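Local structure of protein design 2L4HC2_9 (Synthetic construct, 5J73) at residues S7-I10 with I11-Q15; E29-L32 with E33-E37; R41-S44 with S45-L49; E61-R64 with I65-S69. The protein is a computationally designed helical hairpin that pairs with a second copy of itself, probably relying on buried hydrogen-bond networks for the specificity of the homodimer. All blocks are in the same frame, centred on the assembly; numbering follows the deposited sequence.

Overall arrangement
All four contacts are local ones on a two-helix hairpin that pairs with a second subunit. Interactions 1 and 2 lie on helix 8-39, on opposite sides of the chain's centre, their own centres 33 Å apart. Interaction 3 is the turn into helix 45-78; its centre is 14 Å from that of interaction 2 and 44 Å from that of interaction 1, at the far end of the rod. Interaction 4, on helix 45-78, is the most central: its nearest atoms come within about 5 Å of interaction 2 and about 7 Å of interaction 1. Each touches the second subunit; between chains, Glu29 is salt-bridged to Arg67 of the second subunit.

Interaction 1 of 4, residues S7-I10 with I11-Q15; sequences SDYI and IEQIQ
Ile10 and Ile14 meet one turn apart at the start of helix 8-39, the first helix of the hairpin, where Ile10 CG2 lies 3.7 Å from Ile14 CD1. This is the close-packed side of the helix. Ile10 has CG2 anti to its own backbone N, while CG1 of Ile14 stands beside the backbone N (chi1 -69°), which sends CD1 back toward the preceding turn and within reach of that methyl. Ile14 is buried: beyond the two segments it packs on Ala72 and Leu76 of helix 45-78 and on Ile73 of the second subunit, while Ile11 packs on Ile77 of that subunit. The exposed side is more loosely joined. The Tyr9 ring lies beside the Gln13 side chain, with ring and amide planes 39° apart; Gln13 CG lies over one face, 4.2 Å above the plane and offset toward the rim, and Gln13 NE2 comes to 3.9 Å from Tyr9 CE1. Asp8 and Glu12 are also exposed, with their carboxylates apart: Asp8 OD2 and Glu12 OE2 are separated by 6.2 Å. The backbone unites the two sides through successive i to i+4 hydrogen bonds. Ser7 occupies the N-cap position without a side-chain capping bond, but its carbonyl begins the series. Glu12 N donates to Asp8 O at 2.8 Å and Gln13 N to Tyr9 O at 3.0 Å. Ile11 N donates to Ser7 O at 3.0 Å, with an N-H...O angle of 170°.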
loop_
_atom_site.group_PDB
_atom_site.type_symbol
_atom_site.label_atom_id
_atom_site.label_comp_id
_atom_site.label_asym_id
_atom_site.label_seq_id
_atom_site.Cartn_x
_atom_site.Cartn_y
_atom_site.Cartn_z
ATOM N N SER A 7 19.465 0.844 18.365
ATOM C CA SER A 7 19.810 2.159 18.898
ATOM C C SER A 7 18.879 3.253 18.388
ATOM O O SER A 7 18.071 3.034 17.485
ATOM C CB SER A 7 21.258 2.507 18.554
ATOM O OG SER A 7 22.149 1.938 19.500
ATOM N N ASP A 8 19.003 4.431 18.988
ATOM C CA ASP A 8 18.091 5.541 18.738
ATOM C C ASP A 8 18.153 6.045 17.301
ATOM O O ASP A 8 17.147 6.498 16.757
ATOM C CB ASP A 8 18.391 6.690 19.702
ATOM C CG ASP A 8 18.142 6.315 21.150
ATOM O OD1 ASP A 8 17.182 5.561 21.415
ATOM O OD2 ASP A 8 18.909 6.768 22.024
ATOM N N TYR A 9 19.327 5.958 16.682
ATOM C CA TYR A 9 19.482 6.426 15.312
ATOM C C TYR A 9 18.623 5.582 14.388
ATOM O O TYR A 9 17.908 6.115 13.541
ATOM C CB TYR A 9 20.948 6.371 14.873
ATOM C CG TYR A 9 21.167 6.741 13.419
ATOM C CD1 TYR A 9 20.947 8.037 12.976
ATOM C CD2 TYR A 9 21.597 5.798 12.496
ATOM C CE1 TYR A 9 21.143 8.384 11.655
ATOM C CE2 TYR A 9 21.798 6.138 11.171
ATOM C CZ TYR A 9 21.570 7.434 10.758
ATOM O OH TYR A 9 21.765 7.789 9.443
ATOM N N ILE A 10 18.675 4.267 14.564
ATOM C CA ILE A 10 17.864 3.375 13.751
ATOM C C ILE A 10 16.390 3.599 14.040
ATOM O O ILE A 10 15.581 3.714 13.121
ATOM C CB ILE A 10 18.221 1.894 13.992
ATOM C CG1 ILE A 10 19.652 1.623 13.524
ATOM C CG2 ILE A 10 17.225 0.968 13.290
ATOM C CD1 ILE A 10 20.195 0.261 13.915
ATOM N N ILE A 11 16.048 3.657 15.322
ATOM C CA ILE A 11 14.668 3.859 15.732
ATOM C C ILE A 11 14.120 5.143 15.128
ATOM O O ILE A 11 12.974 5.184 14.686
ATOM C CB ILE A 11 14.545 3.885 17.260
ATOM C CG1 ILE A 11 14.751 2.477 17.803
ATOM C CG2 ILE A 11 13.191 4.442 17.705
ATOM C CD1 ILE A 11 15.010 2.438 19.261
ATOM N N GLU A 12 14.945 6.186 15.093
ATOM C CA GLU A 12 14.521 7.468 14.537
ATOM C C GLU A 12 14.305 7.383 13.029
ATOM O O GLU A 12 13.356 7.969 12.506
ATOM C CB GLU A 12 15.543 8.557 14.867
ATOM C CG GLU A 12 15.500 9.011 16.323
ATOM C CD GLU A 12 16.684 9.878 16.711
ATOM O OE1 GLU A 12 17.696 9.882 15.978
ATOM O OE2 GLU A 12 16.600 10.560 17.753
ATOM N N GLN A 13 15.175 6.662 12.330
ATOM C CA GLN A 13 15.001 6.455 10.897
ATOM C C GLN A 13 13.692 5.739 10.616
ATOM O O GLN A 13 12.958 6.103 9.696
ATOM C CB GLN A 13 16.165 5.652 10.314
ATOM C CG GLN A 13 17.471 6.412 10.215
ATOM C CD GLN A 13 17.334 7.660 9.368
ATOM O OE1 GLN A 13 16.885 7.596 8.223
ATOM N NE2 GLN A 13 17.721 8.801 9.920
ATOM N N ILE A 14 13.396 4.729 11.424
ATOM C CA ILE A 14 12.168 3.970 11.268
ATOM C C ILE A 14 10.965 4.877 11.520
ATOM O O ILE A 14 10.035 4.911 10.719
ATOM C CB ILE A 14 12.151 2.742 12.212
ATOM C CG1 ILE A 14 13.191 1.717 11.747
ATOM C CG2 ILE A 14 10.766 2.105 12.269
ATOM C CD1 ILE A 14 13.563 0.694 12.792
ATOM N N GLN A 15 11.001 5.642 12.607
ATOM C CA GLN A 15 9.909 6.560 12.919
ATOM C C GLN A 15 9.731 7.643 11.858
ATOM O O GLN A 15 8.606 8.033 11.549
ATOM C CB GLN A 15 10.132 7.216 14.283
ATOM C CG GLN A 15 10.027 6.261 15.459
ATOM C CD GLN A 15 10.233 6.955 16.789
ATOM O OE1 GLN A 15 11.082 7.836 16.918
ATOM N NE2 GLN A 15 9.457 6.558 17.790
#

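Interaction 2 of 4, residues E29-L32 with E33-E37; sequences EERL and ERVKE
Leu32 and Lys36 cross at an angle one turn apart, the lysine's aliphatic chain passing the leucine's branch point with CD 3.6 Å from Leu32 CG. Lys36 CG lies beside its own backbone N (chi1 -71°), turning the chain back over the preceding turn before it bends at chi3. Leu32 instead has CG anti to the backbone N and is buried, packing on Leu55 of the same chain and on Ala56 of the second subunit. Shortening Leu32 to an alanine is likely to open a gap toward both of these neighbours and leave the Lys36 methylenes without their apolar partner. These residues belong to helix 8-39 of the hairpin, whose local backbone bonds include Lys36 N to Leu32 O at 2.7 Å and Val35 N to Arg31 O at 3.0 Å. On another side of the helix, Arg31 brings CD to the edge of the Arg34 guanidinium, near its plane and 4.2 Å from Arg34 NH2. Arg31 is salt-bridged to Glu27 and Arg34 to Glu54, which Arg31 also meets in a long, weak ion pair. Val35 packs on Leu51 and Glu54 of helix 45-78, its CG2 4.2 Å from Arg31 CG.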
loop_
_atom_site.group_PDB
_atom_site.type_symbol
_atom_site.label_atom_id
_atom_site.label_comp_id
_atom_site.label_asym_id
_atom_site.label_seq_id
_atom_site.Cartn_x
_atom_site.Cartn_y
_atom_site.Cartn_z
ATOM N N GLU A 29 -5.554 8.197 0.372
ATOM C CA GLU A 29 -6.961 8.105 0.750
ATOM C C GLU A 29 -7.744 9.281 0.180
ATOM O O GLU A 29 -8.858 9.118 -0.314
ATOM C CB GLU A 29 -7.112 8.051 2.274
ATOM C CG GLU A 29 -7.440 6.660 2.808
ATOM C CD GLU A 29 -7.376 6.575 4.323
ATOM O OE1 GLU A 29 -8.099 7.340 4.995
ATOM O OE2 GLU A 29 -6.613 5.732 4.840
ATOM N N GLU A 30 -7.151 10.469 0.255
ATOM C CA GLU A 30 -7.780 11.671 -0.270
ATOM C C GLU A 30 -7.885 11.633 -1.785
ATOM O O GLU A 30 -8.943 11.897 -2.355
ATOM C CB GLU A 30 -6.973 12.902 0.140
ATOM C CG GLU A 30 -7.143 13.316 1.586
ATOM C CD GLU A 30 -5.956 14.107 2.101
ATOM O OE1 GLU A 30 -5.214 14.679 1.272
ATOM O OE2 GLU A 30 -5.757 14.148 3.333
ATOM N N ARG A 31 -6.777 11.291 -2.433
ATOM C CA ARG A 31 -6.726 11.241 -3.885
ATOM C C ARG A 31 -7.609 10.144 -4.442
ATOM O O ARG A 31 -8.155 10.269 -5.530
ATOM C CB ARG A 31 -5.298 11.031 -4.368
ATOM C CG ARG A 31 -5.189 10.885 -5.879
ATOM C CD ARG A 31 -3.984 11.614 -6.435
ATOM N NE ARG A 31 -2.849 11.629 -5.517
ATOM C CZ ARG A 31 -1.734 12.318 -5.728
ATOM N NH1 ARG A 31 -1.597 13.045 -6.830
ATOM N NH2 ARG A 31 -0.753 12.279 -4.838
ATOM N N LEU A 32 -7.754 9.061 -3.695
ATOM C CA LEU A 32 -8.607 7.975 -4.148
ATOM C C LEU A 32 -10.067 8.416 -4.196
ATOM O O LEU A 32 -10.756 8.154 -5.173
ATOM C CB LEU A 32 -8.454 6.750 -3.242
ATOM C CG LEU A 32 -9.302 5.518 -3.598
ATOM C CD1 LEU A 32 -9.103 5.061 -5.042
ATOM C CD2 LEU A 32 -9.046 4.351 -2.639
ATOM N N GLU A 33 -10.543 9.086 -3.154
ATOM C CA GLU A 33 -11.950 9.475 -3.092
ATOM C C GLU A 33 -12.282 10.502 -4.174
ATOM O O GLU A 33 -13.321 10.408 -4.822
ATOM C CB GLU A 33 -12.313 10.022 -1.713
ATOM C CG GLU A 33 -13.803 9.946 -1.403
ATOM C CD GLU A 33 -14.109 10.282 0.040
ATOM O OE1 GLU A 33 -15.223 9.954 0.507
ATOM O OE2 GLU A 33 -13.243 10.899 0.697
ATOM N N ARG A 34 -11.403 11.484 -4.365
ATOM C CA ARG A 34 -11.603 12.479 -5.412
ATOM C C ARG A 34 -11.619 11.791 -6.776
ATOM O O ARG A 34 -12.398 12.158 -7.657
ATOM C CB ARG A 34 -10.519 13.558 -5.370
ATOM C CG ARG A 34 -10.657 14.605 -6.463
ATOM C CD ARG A 34 -9.457 15.533 -6.504
ATOM N NE ARG A 34 -8.248 14.843 -6.945
ATOM C CZ ARG A 34 -7.965 14.563 -8.214
ATOM N NH1 ARG A 34 -8.808 14.905 -9.179
ATOM N NH2 ARG A 34 -6.838 13.932 -8.519
ATOM N N VAL A 35 -10.753 10.798 -6.943
ATOM C CA VAL A 35 -10.727 10.006 -8.168
ATOM C C VAL A 35 -12.024 9.217 -8.276
ATOM O O VAL A 35 -12.564 9.039 -9.370
ATOM C CB VAL A 35 -9.509 9.040 -8.208
ATOM C CG1 VAL A 35 -9.744 7.879 -9.178
ATOM C CG2 VAL A 35 -8.234 9.790 -8.562
ATOM N N LYS A 36 -12.527 8.750 -7.137
ATOM C CA LYS A 36 -13.768 7.986 -7.118
ATOM C C LYS A 36 -14.932 8.930 -7.424
ATOM O O LYS A 36 -15.840 8.586 -8.176
ATOM C CB LYS A 36 -13.965 7.284 -5.772
ATOM C CG LYS A 36 -12.999 6.112 -5.541
ATOM C CD LYS A 36 -12.905 5.793 -4.057
ATOM C CE LYS A 36 -14.115 5.028 -3.540
ATOM N NZ LYS A 36 -13.730 4.313 -2.290
ATOM N N GLU A 37 -14.892 10.130 -6.843
ATOM C CA GLU A 37 -15.909 11.145 -7.105
ATOM C C GLU A 37 -15.870 11.580 -8.564
ATOM O O GLU A 37 -16.911 11.727 -9.203
ATOM C CB GLU A 37 -15.709 12.363 -6.194
ATOM C CG GLU A 37 -16.737 13.486 -6.400
ATOM C CD GLU A 37 -18.159 13.070 -6.060
ATOM O OE1 GLU A 37 -18.338 12.041 -5.376
ATOM O OE2 GLU A 37 -19.100 13.774 -6.484
#

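Interaction 3 of 4, residues R41-S44 with S45-L49; sequences RGVS and SDQLL
Gln47 OE1 is the polar meeting point of Ser44 and Gln47: it accepts from Ser44 OG at 3.3 Å and, more weakly, from Ser44 N at 3.5 Å. The backbone N-H is aimed almost straight at this oxygen, with an angle of 176°, whereas the hydroxyl approaches well off the C=O direction and is tilted 25° from the carbonyl plane. Ser44 OG sits between its own backbone N and carbonyl carbon (chi1 63°), a torsion that turns the hydroxyl toward Gln47 OE1; Ser44 OG and Ser44 N reach that oxygen from opposite faces of the amide plane. Gln47 remains extended beyond CG and reaches back along the first turn, bringing OE1 within 3.7 Å of Val43 CB. Val43 also meets Leu48, whose CD2 touches Val43 CG2 at 3.5 Å. Farther out, Arg41 presents one face of its guanidinium to Val43 CG1, which lies offset toward the rim. Leu48 N donates to Ser44 O at 2.7 Å, tying the loop residue to the first turn. Leu48 is buried and also packs on Leu48 of the second subunit, while Ser45 packs on Val43 of that subunit. A serine in place of Leu48 would probably deprive Val43 CG2 of its neighbour and open a gap against the other subunit. Ser44 is at the N-cap of helix 45-78 but its side chain makes no capping bond; the weak bond from its N to Gln47 OE1, three residues on, is the reciprocal half of a capping box, at the turn of a helical hairpin.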
loop_
_atom_site.group_PDB
_atom_site.type_symbol
_atom_site.label_atom_id
_atom_site.label_comp_id
_atom_site.label_asym_id
_atom_site.label_seq_id
_atom_site.Cartn_x
_atom_site.Cartn_y
_atom_site.Cartn_z
ATOM N N ARG A 41 -18.726 10.941 -12.414
ATOM C CA ARG A 41 -19.159 12.249 -12.898
ATOM C C ARG A 41 -19.336 12.205 -14.422
ATOM O O ARG A 41 -19.499 13.235 -15.075
ATOM C CB ARG A 41 -18.139 13.317 -12.477
ATOM C CG ARG A 41 -18.438 14.746 -12.919
ATOM C CD ARG A 41 -17.424 15.721 -12.355
ATOM N NE ARG A 41 -16.099 15.513 -12.937
ATOM C CZ ARG A 41 -15.668 16.083 -14.059
ATOM N NH1 ARG A 41 -16.461 16.889 -14.756
ATOM N NH2 ARG A 41 -14.444 15.825 -14.500
ATOM N N GLY A 42 -19.360 10.996 -14.977
ATOM C CA GLY A 42 -19.623 10.811 -16.395
ATOM C C GLY A 42 -18.625 11.572 -17.245
ATOM O O GLY A 42 -18.934 12.618 -17.814
ATOM N N VAL A 43 -17.422 11.019 -17.332
ATOM C CA VAL A 43 -16.299 11.646 -18.012
ATOM C C VAL A 43 -15.767 10.686 -19.069
ATOM O O VAL A 43 -16.170 9.526 -19.111
ATOM C CB VAL A 43 -15.192 12.032 -17.023
ATOM C CG1 VAL A 43 -15.745 12.990 -15.989
ATOM C CG2 VAL A 43 -14.622 10.792 -16.350
ATOM N N SER A 44 -14.852 11.154 -19.912
ATOM C CA SER A 44 -14.513 10.415 -21.119
ATOM C C SER A 44 -13.403 9.408 -20.858
ATOM O O SER A 44 -12.765 9.429 -19.805
ATOM C CB SER A 44 -14.082 11.380 -22.220
ATOM O OG SER A 44 -12.906 12.080 -21.850
ATOM N N SER A 45 -13.192 8.517 -21.821
ATOM C CA SER A 45 -12.201 7.450 -21.694
ATOM C C SER A 45 -10.790 7.949 -21.382
ATOM O O SER A 45 -10.170 7.476 -20.433
ATOM C CB SER A 45 -12.166 6.618 -22.979
ATOM O OG SER A 45 -13.369 5.887 -23.148
ATOM N N ASP A 46 -10.293 8.897 -22.175
ATOM C CA ASP A 46 -8.966 9.477 -21.952
ATOM C C ASP A 46 -8.821 10.000 -20.530
ATOM O O ASP A 46 -7.749 9.926 -19.928
ATOM C CB ASP A 46 -8.698 10.612 -22.943
ATOM C CG ASP A 46 -8.450 10.115 -24.355
ATOM O OD1 ASP A 46 -8.254 8.896 -24.541
ATOM O OD2 ASP A 46 -8.448 10.949 -25.283
ATOM N N GLN A 47 -9.920 10.517 -19.999
ATOM C CA GLN A 47 -9.964 11.026 -18.637
ATOM C C GLN A 47 -10.091 9.902 -17.619
ATOM O O GLN A 47 -9.529 9.988 -16.529
ATOM C CB GLN A 47 -11.123 12.007 -18.507
ATOM C CG GLN A 47 -10.850 13.332 -19.172
ATOM C CD GLN A 47 -11.958 14.335 -18.928
ATOM O OE1 GLN A 47 -13.102 14.104 -19.313
ATOM N NE2 GLN A 47 -11.637 15.424 -18.241
ATOM N N LEU A 48 -10.831 8.856 -17.962
ATOM C CA LEU A 48 -10.906 7.685 -17.101
ATOM C C LEU A 48 -9.540 7.009 -17.051
ATOM O O LEU A 48 -9.097 6.558 -15.996
ATOM C CB LEU A 48 -11.968 6.702 -17.596
ATOM C CG LEU A 48 -13.437 7.101 -17.439
ATOM C CD1 LEU A 48 -14.323 5.998 -17.988
ATOM C CD2 LEU A 48 -13.789 7.389 -15.984
ATOM N N LEU A 49 -8.879 6.954 -18.203
ATOM C CA LEU A 49 -7.538 6.383 -18.309
ATOM C C LEU A 49 -6.538 7.152 -17.456
ATOM O O LEU A 49 -5.620 6.567 -16.882
ATOM C CB LEU A 49 -7.068 6.379 -19.768
ATOM C CG LEU A 49 -7.755 5.422 -20.743
ATOM C CD1 LEU A 49 -7.389 5.778 -22.174
ATOM C CD2 LEU A 49 -7.356 3.990 -20.447
#

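Interaction 4 of 4, residues E61-R64 with I65-S69; sequences ELIR and IIRRS
Ile63 and Arg67 pair at the border between the apolar and charged sides of this helix. They run side by side in the same direction, and Ile63 CG2 sits over the centre of the Arg67 guanidinium face, 3.6 Å above its plane. The arginine reaches this place because its chain is extended from CG to NE (chi3 -178°), laying the flat group along the preceding turn. Its charge is paired outside the segments, in a salt bridge from NH2 to Glu29 of the second subunit. Among purely apolar contacts, Leu62 and Ile65 also point the same way, with Leu62 CD2 4.2 Å from Ile65 CD1. Both are buried in the core where two helical hairpins pair as a four-helix bundle: Leu62 packs on Ile59 and Ile65 on Ile66 of the second subunit. A like-charge pair occupies the exposed side. Arg64 and Arg68 lie alongside each other with guanidinium planes 24° apart, Arg68 NH2 being 3.6 Å from Arg64 CD and 4.5 Å from Arg64 NE. Hydrogen bonds form the last group. Arg68 N donates to Arg64 O at 2.9 Å, and Arg67 N to Ile63 O. Farther along, Ser69 OG and Ser69 N both donate to Ile65 O, arriving from opposite faces of its carbonyl plane; the hydroxyl bond is 3.0 Å long, and Ser69 OG is also hydrogen-bonded to Gln18 NE2 on helix 8-39.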
loop_
_atom_site.group_PDB
_atom_site.type_symbol
_atom_site.label_atom_id
_atom_site.label_comp_id
_atom_site.label_asym_id
_atom_site.label_seq_id
_atom_site.Cartn_x
_atom_site.Cartn_y
_atom_site.Cartn_z
ATOM N N GLU A 61 3.497 3.311 -5.040
ATOM C CA GLU A 61 4.039 4.036 -3.897
ATOM C C GLU A 61 3.738 3.273 -2.613
ATOM O O GLU A 61 4.601 3.132 -1.745
ATOM C CB GLU A 61 3.465 5.453 -3.829
ATOM C CG GLU A 61 4.100 6.417 -4.822
ATOM C CD GLU A 61 3.471 7.798 -4.790
ATOM O OE1 GLU A 61 2.336 7.928 -4.282
ATOM O OE2 GLU A 61 4.115 8.754 -5.274
ATOM N N LEU A 62 2.503 2.798 -2.494
ATOM C CA LEU A 62 2.090 2.017 -1.337
ATOM C C LEU A 62 2.877 0.708 -1.237
ATOM O O LEU A 62 3.143 0.221 -0.141
ATOM C CB LEU A 62 0.591 1.725 -1.406
ATOM C CG LEU A 62 -0.352 2.928 -1.289
ATOM C CD1 LEU A 62 -1.796 2.475 -1.391
ATOM C CD2 LEU A 62 -0.128 3.698 0.006
ATOM N N ILE A 63 3.244 0.142 -2.382
ATOM C CA ILE A 63 4.035 -1.085 -2.400
ATOM C C ILE A 63 5.451 -0.855 -1.877
ATOM O O ILE A 63 5.992 -1.704 -1.174
ATOM C CB ILE A 63 4.083 -1.697 -3.820
ATOM C CG1 ILE A 63 2.715 -2.301 -4.155
ATOM C CG2 ILE A 63 5.159 -2.781 -3.914
ATOM C CD1 ILE A 63 2.596 -2.872 -5.551
ATOM N N ARG A 64 6.050 0.284 -2.214
ATOM C CA ARG A 64 7.373 0.619 -1.688
ATOM C C ARG A 64 7.339 0.729 -0.171
ATOM O O ARG A 64 8.253 0.277 0.512
ATOM C CB ARG A 64 7.891 1.928 -2.283
ATOM C CG ARG A 64 8.307 1.834 -3.733
ATOM C CD ARG A 64 8.944 3.130 -4.200
ATOM N NE ARG A 64 7.944 4.016 -4.787
ATOM C CZ ARG A 64 7.500 3.916 -6.035
ATOM N NH1 ARG A 64 7.964 2.968 -6.840
ATOM N NH2 ARG A 64 6.580 4.760 -6.475
ATOM N N ILE A 65 6.277 1.340 0.344
ATOM C CA ILE A 65 6.112 1.525 1.776
ATOM C C ILE A 65 6.062 0.183 2.496
ATOM O O ILE A 65 6.665 0.020 3.554
ATOM C CB ILE A 65 4.833 2.336 2.083
ATOM C CG1 ILE A 65 5.020 3.793 1.655
ATOM C CG2 ILE A 65 4.471 2.261 3.562
ATOM C CD1 ILE A 65 3.721 4.538 1.397
ATOM N N ILE A 66 5.346 -0.776 1.921
ATOM C CA ILE A 66 5.234 -2.096 2.528
ATOM C C ILE A 66 6.595 -2.779 2.543
ATOM O O ILE A 66 6.953 -3.433 3.519
ATOM C CB ILE A 66 4.200 -2.969 1.798
ATOM C CG1 ILE A 66 2.791 -2.449 2.079
ATOM C CG2 ILE A 66 4.297 -4.425 2.234
ATOM C CD1 ILE A 66 1.791 -2.795 1.008
ATOM N N ARG A 67 7.347 -2.636 1.457
ATOM C CA ARG A 67 8.672 -3.241 1.382
ATOM C C ARG A 67 9.665 -2.618 2.356
ATOM O O ARG A 67 10.437 -3.339 2.988
ATOM C CB ARG A 67 9.213 -3.156 -0.046
ATOM C CG ARG A 67 8.583 -4.181 -0.966
ATOM C CD ARG A 67 8.763 -3.861 -2.431
ATOM N NE ARG A 67 8.098 -4.872 -3.250
ATOM C CZ ARG A 67 8.144 -4.918 -4.575
ATOM N NH1 ARG A 67 8.814 -3.999 -5.256
ATOM N NH2 ARG A 67 7.510 -5.886 -5.221
ATOM N N ARG A 68 9.651 -1.296 2.484
ATOM C CA ARG A 68 10.544 -0.629 3.427
ATOM C C ARG A 68 10.138 -0.968 4.860
ATOM O O ARG A 68 10.991 -1.220 5.707
ATOM C CB ARG A 68 10.556 0.886 3.202
ATOM C CG ARG A 68 11.792 1.378 2.448
ATOM C CD ARG A 68 11.685 2.848 2.069
ATOM N NE ARG A 68 11.315 3.028 0.666
ATOM C CZ ARG A 68 10.860 4.165 0.146
ATOM N NH1 ARG A 68 10.707 5.239 0.911
ATOM N NH2 ARG A 68 10.551 4.228 -1.143
ATOM N N SER A 69 8.835 -0.976 5.124
ATOM C CA SER A 69 8.328 -1.319 6.451
ATOM C C SER A 69 8.695 -2.762 6.773
ATOM O O SER A 69 8.988 -3.101 7.920
ATOM C CB SER A 69 6.814 -1.117 6.528
ATOM O OG SER A 69 6.487 0.261 6.571
#